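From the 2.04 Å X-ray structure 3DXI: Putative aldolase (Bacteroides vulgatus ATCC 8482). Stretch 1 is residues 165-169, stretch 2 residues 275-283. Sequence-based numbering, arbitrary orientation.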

# COMPACT_ATOMS: atom_id res chain seq x y z
N SER A 165 -0.29 13.27 -9.20
CA SER A 165 -0.86 12.82 -10.47
C SER A 165 -0.45 11.44 -10.98
O SER A 165 -1.30 10.66 -11.41
CB SER A 165 -0.58 13.86 -11.56
OG SER A 165 -1.32 15.05 -11.33
N PHE A 166 0.84 11.14 -10.93
CA PHE A 166 1.33 9.86 -11.42
C PHE A 166 1.33 8.75 -10.37
O PHE A 166 1.44 7.57 -10.71
CB PHE A 166 2.75 10.03 -11.98
CG PHE A 166 2.86 11.07 -13.06
CD1 PHE A 166 2.06 10.98 -14.20
CD2 PHE A 166 3.74 12.13 -12.95
CE1 PHE A 166 2.15 11.93 -15.21
CE2 PHE A 166 3.84 13.09 -13.95
CZ PHE A 166 3.05 12.99 -15.08
N GLY A 167 1.21 9.13 -9.11
CA GLY A 167 1.21 8.14 -8.04
C GLY A 167 2.62 7.62 -7.81
O GLY A 167 2.81 6.44 -7.48
N GLY A 168 3.60 8.49 -8.00
CA GLY A 168 4.99 8.11 -7.81
C GLY A 168 5.75 9.00 -6.84
O GLY A 168 6.94 8.81 -6.64
N ILE A 169 5.06 9.96 -6.24
CA ILE A 169 5.70 10.87 -5.30
C ILE A 169 6.05 10.12 -4.00
O ILE A 169 5.28 9.29 -3.53
CB ILE A 169 4.78 12.09 -4.99
CG1 ILE A 169 5.62 13.26 -4.50
CG2 ILE A 169 3.72 11.72 -3.96
CD1 ILE A 169 6.50 13.86 -5.57
N LEU A 275 4.58 0.60 -12.76
CA LEU A 275 5.57 1.11 -13.71
C LEU A 275 5.31 2.57 -14.07
O LEU A 275 6.23 3.37 -14.11
CB LEU A 275 5.59 0.25 -14.98
CG LEU A 275 6.23 -1.14 -14.84
CD1 LEU A 275 5.90 -2.00 -16.04
CD2 LEU A 275 7.74 -0.98 -14.68
N SER A 276 4.05 2.91 -14.31
CA SER A 276 3.71 4.29 -14.66
C SER A 276 3.96 5.21 -13.47
O SER A 276 4.42 6.34 -13.64
CB SER A 276 2.24 4.40 -15.10
OG SER A 276 1.33 4.09 -14.05
N GLY A 277 3.68 4.73 -12.27
CA GLY A 277 3.89 5.54 -11.09
C GLY A 277 5.36 5.85 -10.82
O GLY A 277 5.73 7.02 -10.67
N ALA A 278 6.19 4.82 -10.77
CA ALA A 278 7.62 4.98 -10.50
C ALA A 278 8.37 5.75 -11.58
O ALA A 278 9.43 6.32 -11.31
CB ALA A 278 8.27 3.62 -10.28
N ASN A 279 7.84 5.76 -12.79
CA ASN A 279 8.49 6.45 -13.90
C ASN A 279 7.73 7.68 -14.37
O ASN A 279 7.96 8.21 -15.45
CB ASN A 279 8.70 5.45 -15.04
CG ASN A 279 9.68 4.35 -14.66
OD1 ASN A 279 10.89 4.56 -14.67
ND2 ASN A 279 9.17 3.18 -14.29
N ASN A 280 6.82 8.15 -13.52
CA ASN A 280 6.01 9.33 -13.83
C ASN A 280 5.48 9.34 -15.25
O ASN A 280 5.78 10.24 -16.04
CB ASN A 280 6.83 10.59 -13.56
CG ASN A 280 7.35 10.65 -12.14
OD1 ASN A 280 6.63 10.32 -11.20
ND2 ASN A 280 8.59 11.08 -11.98
N ILE A 281 4.68 8.33 -15.57
CA ILE A 281 4.05 8.19 -16.87
C ILE A 281 2.56 8.11 -16.56
O ILE A 281 2.15 7.37 -15.66
CB ILE A 281 4.45 6.88 -17.57
CG1 ILE A 281 5.97 6.81 -17.70
CG2 ILE A 281 3.80 6.80 -18.94
CD1 ILE A 281 6.44 5.54 -18.40
N PRO A 282 1.72 8.87 -17.28
CA PRO A 282 0.29 8.77 -16.99
C PRO A 282 -0.12 7.31 -17.16
O PRO A 282 0.25 6.68 -18.15
CB PRO A 282 -0.35 9.71 -18.01
CG PRO A 282 0.64 9.71 -19.15
CD PRO A 282 1.96 9.77 -18.42
N GLN A 283 -0.86 6.78 -16.19
CA GLN A 283 -1.27 5.38 -16.24
C GLN A 283 -2.07 4.94 -17.47
O GLN A 283 -2.05 3.77 -17.84
CB GLN A 283 -2.02 4.98 -14.95
CG GLN A 283 -2.94 6.03 -14.35
CD GLN A 283 -3.60 5.57 -13.04
OE1 GLN A 283 -3.03 4.79 -12.28
NE2 GLN A 283 -4.81 6.06 -12.79
O HOH W 1 0.91 6.71 -13.35

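No direct hydrogen bond joins the two stretches; packing, CA-H...O contacts and a water hold them together, burying 298 Å² in all. The main apolar element is Phe 166, whose side chain (chi1 m) points toward the second stretch and lies against the turn that follows its helix. The backbone of Asn 280 and Ile 281 covers one face of the ring, with Phe 166 CD1 3.7 Å from Ile 281 C, while Phe 166 CD2 meets Asn 280 CB at 3.5 Å. Beyond them, Phe 166 CE1 packs 3.9 Å from Pro 282 CD.

Backbone meets backbone at the glycines, where the CA atoms of Gly 168 and Gly 277 are 4.3 Å apart. Two CA-H...O contacts form here: Gly 277 CA to Phe 166 O at 3.2 Å, and Gly 168 CA to Gly 277 O at 3.1 Å. Glycine suits both positions, since a CB on Gly 168 would clash with Gly 277 O and one on Gly 277 with Gly 167 O. Gly 167 has a positive phi, which itself favours glycine.

A water bridges the stretches, lying 2.8 Å (its O) from Phe 166 O, 2.7 Å from Ser 276 OG and 2.7 Å from Ile 281 O. The turn presented to the phenyl ring is braced internally by Ile 281 N donating to Ser 276 O at 2.8 Å.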